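Local atomic coordinates of transketolase (Campylobacter jejuni, PDB entry 3L84), a protein that belongs to the thiamine diphosphate-dependent transketolase family and forms a dimer whose subunits each have three alpha/beta domains. Residues Ile5-Glu8 with Gln9-Leu13; Ala285-Ile288 with Arg289-Ala293; Gly153-Glu157 with Gly158-Glu162. All coordinates share one frame; numbering follows the deposited sequence.

Contact 1 of 3, residues Ile5-Glu8 with Gln9-Leu13; sequences ILQE and QANTL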
loop_
_atom_site.group_PDB
_atom_site.type_symbol
_atom_site.label_atom_id
_atom_site.label_comp_id
_atom_site.label_asym_id
_atom_site.label_seq_id
_atom_site.Cartn_x
_atom_site.Cartn_y
_atom_site.Cartn_z
ATOM N N ILE A 5 1.453 -17.775 -42.270
ATOM C CA ILE A 5 0.655 -16.589 -41.965
ATOM C C ILE A 5 0.933 -16.144 -40.534
ATOM O O ILE A 5 1.058 -14.940 -40.273
ATOM C CB ILE A 5 -0.877 -16.749 -42.197
ATOM C CG1 ILE A 5 -1.623 -15.427 -41.940
ATOM C CG2 ILE A 5 -1.482 -17.762 -41.304
ATOM C CD1 ILE A 5 -1.282 -14.300 -42.904
ATOM N N LEU A 6 1.081 -17.084 -39.592
ATOM C CA LEU A 6 1.321 -16.700 -38.199
ATOM C C LEU A 6 2.649 -15.969 -38.033
ATOM O O LEU A 6 2.740 -15.009 -37.277
ATOM C CB LEU A 6 1.274 -17.906 -37.258
ATOM C CG LEU A 6 -0.140 -18.298 -36.809
ATOM C CD1 LEU A 6 -0.701 -17.229 -35.873
ATOM C CD2 LEU A 6 -1.072 -18.516 -37.979
ATOM N N GLN A 7 3.674 -16.417 -38.738
ATOM C CA GLN A 7 4.965 -15.755 -38.666
ATOM C C GLN A 7 4.875 -14.320 -39.192
ATOM O O GLN A 7 5.390 -13.386 -38.577
ATOM C CB GLN A 7 5.984 -16.520 -39.488
ATOM C CG GLN A 7 7.345 -15.938 -39.419
ATOM C CD GLN A 7 8.324 -16.732 -40.270
ATOM O OE1 GLN A 7 9.136 -16.154 -41.011
ATOM N NE2 GLN A 7 8.239 -18.067 -40.187
ATOM N N GLU A 8 4.186 -14.141 -40.313
ATOM C CA GLU A 8 4.012 -12.808 -40.849
ATOM C C GLU A 8 3.220 -11.921 -39.894
ATOM O O GLU A 8 3.572 -10.772 -39.646
ATOM C CB GLU A 8 3.361 -12.833 -42.228
ATOM C CG GLU A 8 3.471 -11.464 -42.930
ATOM C CD GLU A 8 2.644 -11.323 -44.192
ATOM O OE1 GLU A 8 1.418 -11.086 -44.062
ATOM O OE2 GLU A 8 3.221 -11.398 -45.305
ATOM N N GLN A 9 2.139 -12.465 -39.317
ATOM C CA GLN A 9 1.331 -11.727 -38.339
ATOM C C GLN A 9 2.160 -11.328 -37.133
ATOM O O GLN A 9 2.107 -10.172 -36.678
ATOM C CB GLN A 9 0.099 -12.549 -37.936
ATOM C CG GLN A 9 -0.967 -12.558 -38.997
ATOM C CD GLN A 9 -2.188 -13.326 -38.524
ATOM O OE1 GLN A 9 -2.184 -14.561 -38.514
ATOM N NE2 GLN A 9 -3.198 -12.601 -38.054
ATOM N N ALA A 10 2.928 -12.262 -36.593
ATOM C CA ALA A 10 3.747 -11.983 -35.399
ATOM C C ALA A 10 4.788 -10.938 -35.710
ATOM O O ALA A 10 5.017 -10.005 -34.919
ATOM C CB ALA A 10 4.383 -13.263 -34.866
ATOM N N ASN A 11 5.441 -11.051 -36.860
ATOM C CA ASN A 11 6.445 -10.074 -37.201
ATOM C C ASN A 11 5.855 -8.691 -37.493
ATOM O O ASN A 11 6.483 -7.680 -37.193
ATOM C CB ASN A 11 7.324 -10.604 -38.345
ATOM C CG ASN A 11 8.268 -11.695 -37.868
ATOM O OD1 ASN A 11 8.609 -11.751 -36.683
ATOM N ND2 ASN A 11 8.685 -12.576 -38.767
ATOM N N THR A 12 4.635 -8.651 -38.020
ATOM C CA THR A 12 3.923 -7.383 -38.207
ATOM C C THR A 12 3.765 -6.717 -36.850
ATOM O O THR A 12 4.044 -5.524 -36.694
ATOM C CB THR A 12 2.568 -7.587 -38.892
ATOM O OG1 THR A 12 2.791 -8.171 -40.196
ATOM C CG2 THR A 12 1.832 -6.250 -39.071
ATOM N N LEU A 13 3.298 -7.472 -35.861
ATOM C CA LEU A 13 3.183 -6.927 -34.503
ATOM C C LEU A 13 4.533 -6.487 -33.954
ATOM O O LEU A 13 4.615 -5.436 -33.304
ATOM C CB LEU A 13 2.543 -7.946 -33.559
ATOM C CG LEU A 13 1.064 -8.291 -33.737
ATOM C CD1 LEU A 13 0.745 -9.618 -33.020
ATOM C CD2 LEU A 13 0.144 -7.160 -33.264
#
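T12 and Q9 turn back along the helix to E8 and I5 because their first torsions set OG1 of T12 (chi1 -61°) and CG of Q9 (chi1 -75°) beside the backbone N, opposite the carbonyl carbon. OG1 of T12 thereby donates to the carbonyl O of E8 at 2.8 Å, arriving from above the plane of that carbonyl. The backbone N of T12 gives the same oxygen its helical bond at 2.9 Å, but from the other face of the plane. Two donors of one residue, its amide and its hydroxyl, thus grip a single acceptor, and the hydroxyl of a buried threonine is satisfied within its own helix. The carboxylate of E8 is engaged apart from this, its OE1 hydrogen-bonded to S286 of helix 284-291.

Q9 bonds through its N to I5 O and then lays its extended chain obliquely past I5. CG of Q9 lies 3.4 Å from I5 O, while OE1 of Q9 rests 3.6 Å from CG1 of I5. Both ends of the amide are hydrogen-bonded off this turn, OE1 to Y44 and NE2 to a glycerol molecule. On another flank Q7 and N11 run side by side, with ND2 of N11 3.7 Å from CG of Q7. Their amide planes stand 68° apart, too steep for a stack, and OD1 of N11 turns instead to R14. A10 packs against D37 and S40 of helix 30-42. This is the regular i to i+4 bonding of an alpha helix, reinforced by a threonine hydroxyl returned to the carbonyl one turn back, in helix 3-24 of the thiamine diphosphate-binding domain.

Contact 2 of 3, residues Ala285-Ile288 with Arg289-Ala293; sequences ASKI and RFESA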
loop_
_atom_site.group_PDB
_atom_site.type_symbol
_atom_site.label_atom_id
_atom_site.label_comp_id
_atom_site.label_asym_id
_atom_site.label_seq_id
_atom_site.Cartn_x
_atom_site.Cartn_y
_atom_site.Cartn_z
ATOM N N ALA A 285 -1.317 -9.897 -46.443
ATOM C CA ALA A 285 -1.923 -11.115 -45.888
ATOM C C ALA A 285 -2.261 -10.909 -44.425
ATOM O O ALA A 285 -3.346 -11.290 -43.971
ATOM C CB ALA A 285 -0.996 -12.355 -46.080
ATOM N N SER A 286 -1.349 -10.281 -43.685
ATOM C CA SER A 286 -1.550 -10.005 -42.274
ATOM C C SER A 286 -2.643 -8.967 -42.091
ATOM O O SER A 286 -3.469 -9.101 -41.196
ATOM C CB SER A 286 -0.251 -9.539 -41.610
ATOM O OG SER A 286 0.634 -10.649 -41.465
ATOM N N LYS A 287 -2.665 -7.933 -42.932
ATOM C CA LYS A 287 -3.699 -6.894 -42.847
ATOM C C LYS A 287 -5.102 -7.512 -42.920
ATOM O O LYS A 287 -5.959 -7.252 -42.075
ATOM C CB LYS A 287 -3.516 -5.867 -43.972
ATOM C CG LYS A 287 -4.513 -4.712 -43.968
ATOM C CD LYS A 287 -4.459 -3.864 -45.227
ATOM C CE LYS A 287 -5.753 -3.068 -45.482
ATOM N NZ LYS A 287 -5.955 -2.028 -44.434
ATOM N N ILE A 288 -5.303 -8.351 -43.927
ATOM C CA ILE A 288 -6.604 -8.966 -44.163
ATOM C C ILE A 288 -6.945 -9.917 -43.037
ATOM O O ILE A 288 -8.077 -9.922 -42.557
ATOM C CB ILE A 288 -6.604 -9.725 -45.506
ATOM C CG1 ILE A 288 -6.427 -8.758 -46.668
ATOM C CG2 ILE A 288 -7.887 -10.543 -45.714
ATOM C CD1 ILE A 288 -6.035 -9.473 -47.917
ATOM N N ARG A 289 -5.993 -10.737 -42.625
ATOM C CA ARG A 289 -6.252 -11.721 -41.587
ATOM C C ARG A 289 -6.579 -11.072 -40.237
ATOM O O ARG A 289 -7.584 -11.422 -39.612
ATOM C CB ARG A 289 -5.083 -12.687 -41.473
ATOM C CG ARG A 289 -5.238 -13.782 -40.407
ATOM C CD ARG A 289 -6.479 -14.670 -40.564
ATOM N NE ARG A 289 -6.599 -15.388 -41.830
ATOM C CZ ARG A 289 -6.051 -16.574 -42.098
ATOM N NH1 ARG A 289 -5.252 -17.200 -41.234
ATOM N NH2 ARG A 289 -6.289 -17.137 -43.270
ATOM N N PHE A 290 -5.778 -10.116 -39.790
ATOM C CA PHE A 290 -6.099 -9.400 -38.553
ATOM C C PHE A 290 -7.439 -8.650 -38.663
ATOM O O PHE A 290 -8.231 -8.679 -37.714
ATOM C CB PHE A 290 -4.992 -8.406 -38.152
ATOM C CG PHE A 290 -3.821 -9.005 -37.400
ATOM C CD1 PHE A 290 -3.996 -9.594 -36.154
ATOM C CD2 PHE A 290 -2.538 -8.921 -37.914
ATOM C CE1 PHE A 290 -2.895 -10.088 -35.430
ATOM C CE2 PHE A 290 -1.471 -9.382 -37.206
ATOM C CZ PHE A 290 -1.653 -9.977 -35.971
ATOM N N GLU A 291 -7.728 -7.996 -39.787
ATOM C CA GLU A 291 -8.934 -7.173 -39.851
ATOM C C GLU A 291 -10.216 -8.030 -39.984
ATOM O O GLU A 291 -11.322 -7.532 -39.780
ATOM C CB GLU A 291 -8.823 -6.064 -40.930
ATOM C CG GLU A 291 -8.958 -6.516 -42.378
ATOM C CD GLU A 291 -8.601 -5.436 -43.438
ATOM O OE1 GLU A 291 -8.107 -4.332 -43.090
ATOM O OE2 GLU A 291 -8.789 -5.703 -44.647
ATOM N N SER A 292 -10.087 -9.321 -40.294
ATOM C CA SER A 292 -11.256 -10.187 -40.347
ATOM C C SER A 292 -11.917 -10.306 -38.974
ATOM O O SER A 292 -13.068 -10.709 -38.913
ATOM C CB SER A 292 -10.884 -11.558 -40.897
ATOM O OG SER A 292 -10.110 -12.273 -39.974
ATOM N N ALA A 293 -11.230 -9.914 -37.895
ATOM C CA ALA A 293 -11.871 -9.786 -36.574
ATOM C C ALA A 293 -13.135 -8.935 -36.608
ATOM O O ALA A 293 -14.064 -9.140 -35.802
ATOM C CB ALA A 293 -10.877 -9.216 -35.516
#
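F290 lies over the preceding turn at S286, on the closely packed flank of helix 284-291. Its CD2 comes to 3.4 Å from S286 O, an oblique approach to the ring. The same oxygen takes the bond from F290 N at 2.9 Å, so the amide and the ring both crowd onto one carbonyl oxygen. Both side chains are buried: S286 faces helix 3-24, where its OG is hydrogen-bonded to E8, and F290 meets S43. Next to them CB of R289 lies 3.3 Å from A285 O, after which the bent chain swings off to bond Y44 through NH1.

This is a short surface helix with one flank set on helix 3-24, while its solvent-facing flank carries an i to i+4 lysine-glutamate pair. There K287 NZ and E291 OE1 make a long, tentative salt bridge at 3.4 Å, weak as a hydrogen bond and doubtful because E291 has a second conformer. In the conformer described, the glutamate CG stands between backbone N and carbonyl carbon (chi1 75°), which places it 3.1 Å from K287 O. OE1 is also bonded to a glycerol molecule, so the lysine is one of two partners.

Toward helix 293-310 the backbone bonding slackens: S292 N reaches I288 O in a weak bond at 3.1 Å, bent to 129°. The S292 hydroxyl turns back within the turn and donates to R289 O at 2.7 Å.

Contact 3 of 3, residues Gly153-Glu157 with Gly158-Glu162; sequences GDLQE and GISYE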
loop_
_atom_site.group_PDB
_atom_site.type_symbol
_atom_site.label_atom_id
_atom_site.label_comp_id
_atom_site.label_asym_id
_atom_site.label_seq_id
_atom_site.Cartn_x
_atom_site.Cartn_y
_atom_site.Cartn_z
ATOM N N GLY A 153 7.589 -9.302 -12.934
ATOM C CA GLY A 153 7.258 -8.270 -11.994
ATOM C C GLY A 153 5.879 -8.449 -11.402
ATOM O O GLY A 153 5.635 -8.184 -10.199
ATOM N N ASP A 154 4.925 -8.852 -12.233
ATOM C CA ASP A 154 3.579 -9.040 -11.758
ATOM C C ASP A 154 3.530 -10.160 -10.730
ATOM O O ASP A 154 2.841 -10.046 -9.712
ATOM C CB ASP A 154 2.620 -9.365 -12.914
ATOM C CG ASP A 154 2.535 -8.260 -13.945
ATOM O OD1 ASP A 154 2.017 -7.159 -13.643
ATOM O OD2 ASP A 154 3.048 -8.484 -15.094
ATOM N N LEU A 155 4.212 -11.267 -10.998
ATOM C CA LEU A 155 4.138 -12.444 -10.145
ATOM C C LEU A 155 4.936 -12.343 -8.859
ATOM O O LEU A 155 4.682 -13.078 -7.920
ATOM C CB LEU A 155 4.461 -13.712 -10.940
ATOM C CG LEU A 155 3.414 -13.966 -12.050
ATOM C CD1 LEU A 155 3.639 -15.339 -12.631
ATOM C CD2 LEU A 155 1.947 -13.824 -11.622
ATOM N N GLN A 156 5.859 -11.397 -8.771
ATOM C CA GLN A 156 6.558 -11.159 -7.498
ATOM C C GLN A 156 5.754 -10.307 -6.560
ATOM O O GLN A 156 5.958 -10.359 -5.344
ATOM C CB GLN A 156 7.950 -10.569 -7.755
ATOM C CG GLN A 156 8.881 -11.560 -8.391
ATOM C CD GLN A 156 10.276 -11.047 -8.595
ATOM O OE1 GLN A 156 10.763 -10.213 -7.814
ATOM N NE2 GLN A 156 10.960 -11.576 -9.627
ATOM N N GLU A 157 4.869 -9.486 -7.095
ATOM C CA GLU A 157 4.056 -8.588 -6.270
ATOM C C GLU A 157 3.069 -9.374 -5.420
ATOM O O GLU A 157 2.393 -10.283 -5.910
ATOM C CB GLU A 157 3.318 -7.588 -7.160
ATOM C CG GLU A 157 4.209 -6.497 -7.647
ATOM C CD GLU A 157 4.568 -5.471 -6.594
ATOM O OE1 GLU A 157 4.199 -5.551 -5.388
ATOM O OE2 GLU A 157 5.278 -4.481 -7.012
ATOM N N GLY A 158 2.958 -9.022 -4.154
ATOM C CA GLY A 158 2.002 -9.681 -3.246
ATOM C C GLY A 158 0.576 -9.740 -3.759
ATOM O O GLY A 158 -0.132 -10.733 -3.544
ATOM N N ILE A 159 0.144 -8.691 -4.460
ATOM C CA ILE A 159 -1.249 -8.632 -4.936
ATOM C C ILE A 159 -1.560 -9.805 -5.884
ATOM O O ILE A 159 -2.704 -10.269 -5.946
ATOM C CB ILE A 159 -1.549 -7.301 -5.569
ATOM C CG1 ILE A 159 -3.041 -7.063 -5.682
ATOM C CG2 ILE A 159 -0.800 -7.124 -6.905
ATOM C CD1 ILE A 159 -3.416 -5.704 -6.325
ATOM N N SER A 160 -0.561 -10.293 -6.627
ATOM C CA SER A 160 -0.808 -11.401 -7.529
ATOM C C SER A 160 -1.149 -12.687 -6.756
ATOM O O SER A 160 -2.082 -13.403 -7.112
ATOM C CB SER A 160 0.396 -11.634 -8.461
ATOM O OG SER A 160 1.546 -12.174 -7.795
ATOM N N TYR A 161 -0.416 -12.944 -5.669
ATOM C CA TYR A 161 -0.653 -14.118 -4.857
ATOM C C TYR A 161 -2.044 -14.038 -4.205
ATOM O O TYR A 161 -2.791 -15.011 -4.136
ATOM C CB TYR A 161 0.387 -14.258 -3.744
ATOM C CG TYR A 161 1.821 -14.403 -4.153
ATOM C CD1 TYR A 161 2.423 -15.648 -4.174
ATOM C CD2 TYR A 161 2.625 -13.297 -4.388
ATOM C CE1 TYR A 161 3.785 -15.780 -4.455
ATOM C CE2 TYR A 161 3.966 -13.407 -4.686
ATOM C CZ TYR A 161 4.553 -14.657 -4.686
ATOM O OH TYR A 161 5.916 -14.735 -4.946
ATOM N N GLU A 162 -2.391 -12.830 -3.750
ATOM C CA GLU A 162 -3.698 -12.641 -3.106
ATOM C C GLU A 162 -4.800 -12.923 -4.070
ATOM O O GLU A 162 -5.758 -13.633 -3.747
ATOM C CB GLU A 162 -3.838 -11.174 -2.671
ATOM C CG GLU A 162 -2.976 -10.671 -1.480
ATOM C CD GLU A 162 -3.207 -9.214 -1.140
ATOM O OE1 GLU A 162 -4.145 -8.580 -1.654
ATOM O OE2 GLU A 162 -2.425 -8.649 -0.341
HETATM O O HOH W 1 7.392 -12.464 -4.253
HETATM O O HOH W 2 1.574 -6.088 -4.406
#
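S160 seizes the carbonyl O of E157 with two donors. Its OG bonds that oxygen at 2.8 Å in the carbonyl plane, and its backbone N adds a second bond at 3.0 Å from well above the plane. The hydroxyl gets there by standing between backbone N and carbonyl carbon (chi1 71°), which folds it back over the junction between helix 152-156 and helix 158-169. E157 has left helical geometry there, its psi of 135° swinging the carbonyl round to face the new turn.

Beside this, the ring of Y161 turns an edge to the carbonyl oxygens of Q156 and E157. CD2 of Y161 lies 3.4 Å from E157 O, and CE2 lies 3.3 Å from L155 O, which approaches the ring obliquely. A water donates to Q156 O and to OH of Y161, at 2.8 Å in each case, bridging the end of the first helix to the tip of the ring. Another water donates to OE1 of E157 at 2.9 Å and accepts from the backbone N of I159, linking that carboxylate to the first turn of helix 158-169.

Further out, R201 bonds L155 O and makes a cation-pi contact with Y161, whose OH is also bonded to E196. The second subunit also takes part: its Y161 ring meets this one, and its E162 accepts from G158 N in a reciprocal bond. D154 bonds G151 just before it through OD2, and S64 and G117 through OD1. The Gly-Asp-Gly sequence ending at G153 matches the start of the thiamine diphosphate-binding motif of this family, so this bent helix-helix junction probably belongs to the cofactor-binding region, at the dimer interface of the transketolase fold.

In the fold
Contacts 1 and 2 are neighbours, with centres 11 Å apart, although about 270 residues of chain separate them. Their helices meet at E8 and S286 and where Q9 NE2 packs 3.3 Å from CG of R289. Y44 OH serves both, bonding Q9 and R289, and glycerol is bonded by Q9 of contact 1 and by R289 and E291 of contact 2. This pair lies about 34 Å from the centre of the chain. Contact 3, at the probable cofactor-binding region, lies closer to the centre, 16 Å from it, and touches neither: its nearest atoms are about 18 Å from contact 1 and 21 Å from contact 2. Of the three, contact 3 alone reaches the second subunit.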